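Local coordinates for uncharacterized protein (Bacteroides eggerthii, PDB 4FTD), which is of unknown function but combines an immunoglobulin-like domain with a six-bladed beta-propeller and may take part in carbohydrate metabolism, at residues T183-G188 against S225-I230; L197-V202 against S277-V282; E82-T87 against K107-F112. All coordinates share one frame; numbering follows the deposited sequence.

Contact 1: T183-G188 against S225-I230; sequences TGVKGG and SNPEVI
P227 presses its ring against T183 and V185 at the outer border of a beta-propeller blade. The blade is the four-stranded antiparallel sheet running from 190-198 to 228-233: 183-188 is part of the loop that enters it from strand 178-179, and 225-230 leads into its last strand. The close part of the contact is small and mostly apolar. Two points of the loop hold the proline ring, the CG2 methyl of V185 and the carbonyl O of T183. CG2 of V185 lies 3.7 Å from CB of P227, and the two side chains cross obliquely. The torsion of V185 (chi1 176°) sends CG1 anti to the backbone N and leaves CG2 on the N side, which puts CG2 against CB of P227. V185 is buried, and Y218 of the neighbouring strand 215-220 touches it too, so a compact branched aliphatic residue suits the place. P227 also leans on W220 and D181; its puckered ring presents CB and CG to the loop, and the fixed phi of proline holds them there. D181 is touched by N226 as well.

Away from that patch the contact opens toward solvent, on the side of the T183 side chain and G184. T183 is exposed, and its hydroxyl OG1 bonds to D181 rather than to the proline segment. G184 is exposed as well; its positive phi of 73° favours glycine and turns the chain into V185, the centre of an inverse gamma turn in which the N of K186 makes a weak bond to the O of G184. K186 leaves the proline behind and forms a salt bridge with D191. The closest approach of the whole contact sets polar against carbon: the carbonyl O of T183 stands 3.4 Å from CG of P227.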
loop_
_atom_site.group_PDB
_atom_site.type_symbol
_atom_site.label_atom_id
_atom_site.label_comp_id
_atom_site.label_asym_id
_atom_site.label_seq_id
_atom_site.Cartn_x
_atom_site.Cartn_y
_atom_site.Cartn_z
ATOM N N THR A 183 31.503 12.262 2.253
ATOM C CA THR A 183 32.576 13.300 2.270
ATOM C C THR A 183 31.955 14.678 2.053
ATOM O O THR A 183 31.150 14.858 1.148
ATOM C CB THR A 183 33.627 13.046 1.187
ATOM O OG1 THR A 183 34.006 11.693 1.277
ATOM C CG2 THR A 183 34.905 13.909 1.406
ATOM N N GLY A 184 32.215 15.604 2.972
ATOM C CA GLY A 184 31.617 16.959 2.892
ATOM C C GLY A 184 30.149 17.081 3.220
ATOM O O GLY A 184 29.590 18.168 3.088
ATOM N N VAL A 185 29.502 15.990 3.659
ATOM C CA VAL A 185 28.114 16.025 4.032
ATOM C C VAL A 185 28.092 16.438 5.525
ATOM O O VAL A 185 28.005 15.598 6.440
ATOM C CB VAL A 185 27.399 14.689 3.734
ATOM C CG1 VAL A 185 25.944 14.728 4.229
ATOM C CG2 VAL A 185 27.477 14.403 2.245
ATOM N N LYS A 186 28.121 17.751 5.713
ATOM C CA LYS A 186 28.297 18.459 6.986
ATOM C C LYS A 186 27.585 19.805 6.972
ATOM O O LYS A 186 27.585 20.502 5.960
ATOM C CB LYS A 186 29.793 18.711 7.229
ATOM C CG LYS A 186 30.505 17.538 7.874
ATOM C CD LYS A 186 30.329 17.644 9.380
ATOM C CE LYS A 186 30.522 16.342 10.148
ATOM N NZ LYS A 186 29.758 16.481 11.436
ATOM N N GLY A 187 27.064 20.208 8.129
ATOM C CA GLY A 187 26.315 21.461 8.243
ATOM C C GLY A 187 24.882 21.241 8.726
ATOM O O GLY A 187 24.132 20.423 8.162
ATOM N N GLY A 188 24.476 22.053 9.693
ATOM C CA GLY A 188 23.185 21.937 10.301
ATOM C C GLY A 188 23.360 21.380 11.696
ATOM O O GLY A 188 24.414 20.926 12.049
ATOM N N SER A 225 28.062 6.930 -6.005
ATOM C CA SER A 225 28.413 8.294 -6.496
ATOM C C SER A 225 28.977 9.161 -5.378
ATOM O O SER A 225 28.722 8.907 -4.222
ATOM C CB SER A 225 27.149 8.998 -7.024
ATOM O OG SER A 225 26.587 8.264 -8.091
ATOM N N ASN A 226 29.697 10.214 -5.749
ATOM C CA ASN A 226 30.032 11.285 -4.818
ATOM C C ASN A 226 28.737 12.001 -4.481
ATOM O O ASN A 226 27.848 12.100 -5.343
ATOM C CB ASN A 226 30.967 12.324 -5.426
ATOM C CG ASN A 226 32.262 11.722 -5.948
ATOM O OD1 ASN A 226 32.796 10.783 -5.398
ATOM N ND2 ASN A 226 32.762 12.279 -7.018
ATOM N N PRO A 227 28.621 12.524 -3.257
ATOM C CA PRO A 227 27.465 13.300 -2.895
ATOM C C PRO A 227 27.478 14.657 -3.659
ATOM O O PRO A 227 28.546 15.180 -3.890
ATOM C CB PRO A 227 27.690 13.550 -1.396
ATOM C CG PRO A 227 29.182 13.552 -1.233
ATOM C CD PRO A 227 29.617 12.473 -2.165
ATOM N N GLU A 228 26.317 15.212 -3.992
ATOM C CA GLU A 228 26.209 16.561 -4.536
ATOM C C GLU A 228 25.333 17.386 -3.610
ATOM O O GLU A 228 24.255 16.945 -3.241
ATOM C CB GLU A 228 25.579 16.527 -5.927
ATOM C CG GLU A 228 26.382 15.721 -6.929
ATOM C CD GLU A 228 25.680 15.566 -8.277
ATOM O OE1 GLU A 228 25.407 16.627 -8.890
ATOM O OE2 GLU A 228 25.414 14.398 -8.719
ATOM N N VAL A 229 25.799 18.567 -3.218
ATOM C CA VAL A 229 24.953 19.489 -2.476
ATOM C C VAL A 229 24.056 20.134 -3.541
ATOM O O VAL A 229 24.565 20.757 -4.460
ATOM C CB VAL A 229 25.747 20.576 -1.751
ATOM C CG1 VAL A 229 24.808 21.293 -0.801
ATOM C CG2 VAL A 229 26.988 19.978 -1.065
ATOM N N ILE A 230 22.748 19.953 -3.414
ATOM C CA ILE A 230 21.766 20.569 -4.327
ATOM C C ILE A 230 20.998 21.729 -3.697
ATOM O O ILE A 230 20.346 22.467 -4.405
ATOM C CB ILE A 230 20.816 19.518 -5.002
ATOM C CG1 ILE A 230 19.913 18.791 -4.008
ATOM C CG2 ILE A 230 21.658 18.540 -5.806
ATOM C CD1 ILE A 230 18.796 17.968 -4.654
#

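Contact 2: L197-V202 against S277-V282; sequences LINGHV and SGHKTV
H201 turns the edge of its imidazole toward the face of H279 in an offset edge-to-face (T-shaped) pair, with centroids 5.2 Å apart and planes at 82°. The closest atoms are NE2 of H201 and CD2 of H279, 3.7 Å apart. N199 comes up to the edge of the same H279 ring, the two side chains crossing at about a right angle: its amide plane is turned 81° from the imidazole, and ND2 reaches CD2 of H279 near the ring plane at 3.8 Å. H279 has CG anti to the carbonyl carbon (chi1 -52°), which brings CD2 toward both partners.

Both partners come from hairpin turns of successive propeller blades. I198 to H201 form a type I' turn, where N199 tolerates a left-handed backbone and G200 avoids a clash with the preceding carbonyl. H279 sits on the turn between strands 270-277 and 281-291. The carbonyl O of N199 lies over the centre of the H201 ring, 3.4 Å above its plane.

Two polar atoms have partners outside the pair: N199 ND2 bonds to D254 O, and H201 ND1 to E221 O. Because that last acceptor is a carbonyl, ND1 should carry a hydrogen. The two NE2 atoms, of H201 and H279, lie 4.2 Å apart, so simultaneous protonation of both rings would probably be disfavoured.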
loop_
_atom_site.group_PDB
_atom_site.type_symbol
_atom_site.label_atom_id
_atom_site.label_comp_id
_atom_site.label_asym_id
_atom_site.label_seq_id
_atom_site.Cartn_x
_atom_site.Cartn_y
_atom_site.Cartn_z
ATOM N N LEU A 197 14.669 7.468 -1.152
ATOM C CA LEU A 197 15.045 6.811 -2.384
ATOM C C LEU A 197 13.961 7.130 -3.431
ATOM O O LEU A 197 12.788 6.863 -3.226
ATOM C CB LEU A 197 15.097 5.313 -2.172
ATOM C CG LEU A 197 16.299 4.658 -1.575
ATOM C CD1 LEU A 197 16.006 3.163 -1.273
ATOM C CD2 LEU A 197 17.473 4.803 -2.533
ATOM N N ILE A 198 14.349 7.759 -4.525
ATOM C CA ILE A 198 13.422 8.202 -5.562
ATOM C C ILE A 198 14.147 8.094 -6.895
ATOM O O ILE A 198 15.239 8.637 -7.040
ATOM C CB ILE A 198 12.975 9.646 -5.357
ATOM C CG1 ILE A 198 12.360 9.796 -3.948
ATOM C CG2 ILE A 198 11.926 10.021 -6.406
ATOM C CD1 ILE A 198 11.720 11.111 -3.670
ATOM N N ASN A 199 13.535 7.393 -7.852
ATOM C CA ASN A 199 14.068 7.247 -9.215
ATOM C C ASN A 199 15.435 6.624 -9.231
ATOM O O ASN A 199 16.242 6.906 -10.085
ATOM C CB ASN A 199 14.077 8.621 -9.966
ATOM C CG ASN A 199 12.690 9.250 -10.087
ATOM O OD1 ASN A 199 11.712 8.553 -10.340
ATOM N ND2 ASN A 199 12.603 10.575 -9.919
ATOM N N GLY A 200 15.732 5.772 -8.263
ATOM C CA GLY A 200 17.073 5.211 -8.159
ATOM C C GLY A 200 18.141 6.138 -7.552
ATOM O O GLY A 200 19.305 5.770 -7.527
ATOM N N HIS A 201 17.751 7.336 -7.111
ATOM C CA HIS A 201 18.664 8.291 -6.499
ATOM C C HIS A 201 18.416 8.369 -5.005
ATOM O O HIS A 201 17.320 8.093 -4.542
ATOM C CB HIS A 201 18.406 9.690 -7.074
ATOM C CG HIS A 201 18.313 9.709 -8.562
ATOM N ND1 HIS A 201 19.297 9.183 -9.375
ATOM C CD2 HIS A 201 17.341 10.149 -9.384
ATOM C CE1 HIS A 201 18.929 9.305 -10.638
ATOM N NE2 HIS A 201 17.756 9.909 -10.672
ATOM N N VAL A 202 19.426 8.811 -4.266
ATOM C CA VAL A 202 19.285 9.078 -2.853
ATOM C C VAL A 202 19.264 10.593 -2.612
ATOM O O VAL A 202 20.048 11.359 -3.205
ATOM C CB VAL A 202 20.411 8.443 -2.041
ATOM C CG1 VAL A 202 20.220 8.760 -0.557
ATOM C CG2 VAL A 202 20.442 6.947 -2.325
ATOM N N SER A 277 13.326 20.468 -9.807
ATOM C CA SER A 277 13.172 20.105 -11.206
ATOM C C SER A 277 14.432 19.440 -11.721
ATOM O O SER A 277 15.539 19.671 -11.228
ATOM C CB SER A 277 12.874 21.334 -12.090
ATOM O OG SER A 277 13.909 22.281 -11.927
ATOM N N GLY A 278 14.244 18.600 -12.728
ATOM C CA GLY A 278 15.331 17.859 -13.344
ATOM C C GLY A 278 16.127 17.064 -12.330
ATOM O O GLY A 278 17.315 16.935 -12.479
ATOM N N HIS A 279 15.481 16.560 -11.278
ATOM C CA HIS A 279 16.083 15.734 -10.243
ATOM C C HIS A 279 17.010 16.458 -9.257
ATOM O O HIS A 279 17.098 16.014 -8.143
ATOM C CB HIS A 279 16.870 14.527 -10.785
ATOM C CG HIS A 279 16.117 13.673 -11.747
ATOM N ND1 HIS A 279 16.120 13.928 -13.102
ATOM C CD2 HIS A 279 15.380 12.558 -11.576
ATOM C CE1 HIS A 279 15.405 13.006 -13.713
ATOM N NE2 HIS A 279 14.934 12.167 -12.815
ATOM N N LYS A 280 17.736 17.486 -9.693
ATOM C CA LYS A 280 18.797 18.091 -8.891
ATOM C C LYS A 280 18.705 19.569 -8.709
ATOM O O LYS A 280 19.554 20.112 -8.019
ATOM C CB LYS A 280 20.131 17.893 -9.621
ATOM C CG LYS A 280 20.526 16.476 -9.867
ATOM C CD LYS A 280 21.594 16.408 -10.928
ATOM C CE LYS A 280 22.927 16.851 -10.419
ATOM N NZ LYS A 280 23.930 16.691 -11.522
ATOM N N THR A 281 17.774 20.258 -9.378
ATOM C CA THR A 281 17.763 21.719 -9.345
ATOM C C THR A 281 16.682 22.197 -8.386
ATOM O O THR A 281 15.507 22.025 -8.677
ATOM C CB THR A 281 17.483 22.305 -10.747
ATOM O OG1 THR A 281 18.468 21.802 -11.648
ATOM C CG2 THR A 281 17.563 23.819 -10.766
ATOM N N VAL A 282 17.087 22.799 -7.265
ATOM C CA VAL A 282 16.176 23.315 -6.239
ATOM C C VAL A 282 15.972 24.826 -6.533
ATOM O O VAL A 282 16.914 25.598 -6.483
ATOM C CB VAL A 282 16.727 23.045 -4.834
ATOM C CG1 VAL A 282 15.901 23.704 -3.740
ATOM C CG2 VAL A 282 16.803 21.534 -4.588
#

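Contact 3: E82-T87 against K107-F112; sequences ETNEKT and KRVPVF
The flat amide of N84 has the CG2 methyl of V109 over one face, 3.9 Å from N84 CG, while its OD1 end meets the aliphatic chain of K107, with CD 3.7 Å from that oxygen. A water bonded to OD1 stands above the plane, on the same side as V109; it also lies next to the carbonyl O of R108, but too close for that second bond to be relied on. Asparagine suits this spot because one small group can pack against a methyl and still accept a hydrogen from the water between the segments.

K107 crosses the N84 side chain at about a right angle. Its CG is anti to the carbonyl carbon (chi1 -68°), and beyond CG the chain is extended, which carries the ammonium past OD1. There NZ bonds to D80 O, and makes a second, weak bond of 2.9 Å to T83 O; D80 also holds OG1 of T83. A leucine in place of K107 would probably leave the carbonyls of T83 and D80 without the ammonium they share.

The backbone bond is firmer. The N of K107 donates to the O of N84 at 2.7 Å and 170°, tilted 23° from the carbonyl plane. It follows the antiparallel register of K86 with V105, where strands 85-93 and 98-106 pair in the mixed sheet. The bond thus lies at the open end of the beta hairpin these strands form, in the immunoglobulin-like domain, where the chain leaves for the propeller.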
loop_
_atom_site.group_PDB
_atom_site.type_symbol
_atom_site.label_atom_id
_atom_site.label_comp_id
_atom_site.label_asym_id
_atom_site.label_seq_id
_atom_site.Cartn_x
_atom_site.Cartn_y
_atom_site.Cartn_z
ATOM N N GLU A 82 -27.566 -9.559 -13.233
ATOM C CA GLU A 82 -27.236 -9.326 -11.811
ATOM C C GLU A 82 -26.879 -10.580 -11.014
ATOM O O GLU A 82 -26.036 -10.518 -10.122
ATOM C CB GLU A 82 -28.396 -8.626 -11.077
ATOM C CG GLU A 82 -28.469 -7.123 -11.282
ATOM C CD GLU A 82 -28.535 -6.725 -12.741
ATOM O OE1 GLU A 82 -29.224 -7.427 -13.520
ATOM O OE2 GLU A 82 -27.885 -5.720 -13.108
ATOM N N THR A 83 -27.528 -11.703 -11.332
ATOM C CA THR A 83 -27.437 -12.948 -10.548
ATOM C C THR A 83 -26.233 -13.773 -10.932
ATOM O O THR A 83 -26.019 -13.986 -12.123
ATOM C CB THR A 83 -28.702 -13.793 -10.787
ATOM O OG1 THR A 83 -29.849 -12.964 -10.597
ATOM C CG2 THR A 83 -28.790 -14.987 -9.842
ATOM N N ASN A 84 -25.457 -14.243 -9.944
ATOM C CA ASN A 84 -24.288 -15.141 -10.198
ATOM C C ASN A 84 -24.492 -16.625 -9.946
ATOM O O ASN A 84 -23.589 -17.415 -10.239
ATOM C CB ASN A 84 -23.025 -14.668 -9.461
ATOM C CG ASN A 84 -22.546 -13.324 -9.978
ATOM O OD1 ASN A 84 -22.349 -13.141 -11.172
ATOM N ND2 ASN A 84 -22.385 -12.374 -9.084
ATOM N N GLU A 85 -25.647 -17.006 -9.414
ATOM C CA GLU A 85 -25.970 -18.417 -9.230
ATOM C C GLU A 85 -27.469 -18.716 -9.290
ATOM O O GLU A 85 -28.307 -17.843 -9.072
ATOM C CB GLU A 85 -25.365 -18.971 -7.945
ATOM C CG GLU A 85 -26.010 -18.524 -6.656
ATOM C CD GLU A 85 -25.371 -19.195 -5.459
ATOM O OE1 GLU A 85 -24.145 -19.024 -5.268
ATOM O OE2 GLU A 85 -26.095 -19.897 -4.716
ATOM N N LYS A 86 -27.774 -19.975 -9.607
ATOM C CA LYS A 86 -29.136 -20.468 -9.684
ATOM C C LYS A 86 -29.133 -21.961 -9.381
ATOM O O LYS A 86 -28.277 -22.684 -9.879
ATOM C CB LYS A 86 -29.717 -20.198 -11.088
ATOM C CG LYS A 86 -31.160 -20.651 -11.239
ATOM C CD LYS A 86 -31.851 -20.151 -12.494
ATOM C CE LYS A 86 -33.257 -20.749 -12.577
ATOM N NZ LYS A 86 -34.242 -19.933 -13.335
ATOM N N THR A 87 -30.101 -22.406 -8.584
ATOM C CA THR A 87 -30.315 -23.823 -8.243
ATOM C C THR A 87 -31.631 -24.283 -8.901
ATOM O O THR A 87 -32.567 -23.510 -9.003
ATOM C CB THR A 87 -30.379 -24.015 -6.723
ATOM O OG1 THR A 87 -29.141 -23.578 -6.161
ATOM C CG2 THR A 87 -30.581 -25.469 -6.330
ATOM N N LYS A 107 -21.846 -18.458 -12.035
ATOM C CA LYS A 107 -21.067 -17.657 -12.986
ATOM C C LYS A 107 -19.728 -17.344 -12.354
ATOM O O LYS A 107 -19.625 -17.159 -11.126
ATOM C CB LYS A 107 -21.719 -16.291 -13.312
ATOM C CG LYS A 107 -23.024 -16.300 -14.104
ATOM C CD LYS A 107 -23.638 -14.903 -14.220
ATOM C CE LYS A 107 -25.009 -14.959 -14.884
ATOM N NZ LYS A 107 -25.647 -13.618 -15.011
ATOM N N ARG A 108 -18.710 -17.203 -13.192
ATOM C CA ARG A 108 -17.422 -16.688 -12.721
ATOM C C ARG A 108 -17.573 -15.245 -12.281
ATOM O O ARG A 108 -18.359 -14.504 -12.863
ATOM C CB ARG A 108 -16.377 -16.774 -13.809
ATOM C CG ARG A 108 -15.964 -18.204 -14.054
ATOM C CD ARG A 108 -15.100 -18.286 -15.266
ATOM N NE ARG A 108 -13.899 -17.497 -15.069
ATOM C CZ ARG A 108 -13.142 -17.024 -16.049
ATOM N NH1 ARG A 108 -13.450 -17.235 -17.335
ATOM N NH2 ARG A 108 -12.059 -16.322 -15.740
ATOM N N VAL A 109 -16.826 -14.876 -11.241
ATOM C CA VAL A 109 -16.859 -13.544 -10.669
ATOM C C VAL A 109 -15.423 -13.020 -10.728
ATOM O O VAL A 109 -14.555 -13.581 -10.072
ATOM C CB VAL A 109 -17.377 -13.594 -9.215
ATOM C CG1 VAL A 109 -17.263 -12.233 -8.542
ATOM C CG2 VAL A 109 -18.805 -14.114 -9.199
ATOM N N PRO A 110 -15.158 -11.967 -11.525
ATOM C CA PRO A 110 -13.814 -11.405 -11.565
ATOM C C PRO A 110 -13.417 -10.819 -10.229
ATOM O O PRO A 110 -14.281 -10.377 -9.491
ATOM C CB PRO A 110 -13.928 -10.313 -12.620
ATOM C CG PRO A 110 -14.971 -10.820 -13.539
ATOM C CD PRO A 110 -15.988 -11.398 -12.596
ATOM N N VAL A 111 -12.129 -10.860 -9.916
ATOM C CA VAL A 111 -11.606 -10.326 -8.658
ATOM C C VAL A 111 -10.486 -9.347 -8.971
ATOM O O VAL A 111 -9.824 -9.456 -10.003
ATOM C CB VAL A 111 -11.145 -11.444 -7.702
ATOM C CG1 VAL A 111 -12.329 -12.317 -7.312
ATOM C CG2 VAL A 111 -10.063 -12.287 -8.354
ATOM N N PHE A 112 -10.298 -8.373 -8.085
ATOM C CA PHE A 112 -9.373 -7.271 -8.304
ATOM C C PHE A 112 -8.543 -6.966 -7.079
ATOM O O PHE A 112 -8.855 -7.396 -5.980
ATOM C CB PHE A 112 -10.161 -6.037 -8.739
ATOM C CG PHE A 112 -10.970 -6.263 -9.979
ATOM C CD1 PHE A 112 -10.355 -6.293 -11.222
ATOM C CD2 PHE A 112 -12.331 -6.500 -9.907
ATOM C CE1 PHE A 112 -11.085 -6.538 -12.379
ATOM C CE2 PHE A 112 -13.076 -6.766 -11.064
ATOM C CZ PHE A 112 -12.445 -6.779 -12.305
HETATM O O HOH W 1 -20.042 -12.641 -12.724
#

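Contact 3 comes first along the chain and closes before the others open; it belongs to the N-terminal immunoglobulin-like sheet, on the opposite side of the chain's centre. Contacts 1 and 2 alternate their segments and lie in the propeller, their centres about 14 Å apart, both reaching the blade that ends with strand 228-233. Contact 2 links that blade to the next, and the two contacts touch directly: E228 OE1 forms a salt bridge of 3.0 Å with K280 NZ, and I230 packs on K280 and V282. Centre to centre, contact 3 lies about 59 Å from contact 1 and about 47 Å from contact 2, which reflects an elongated two-domain molecule.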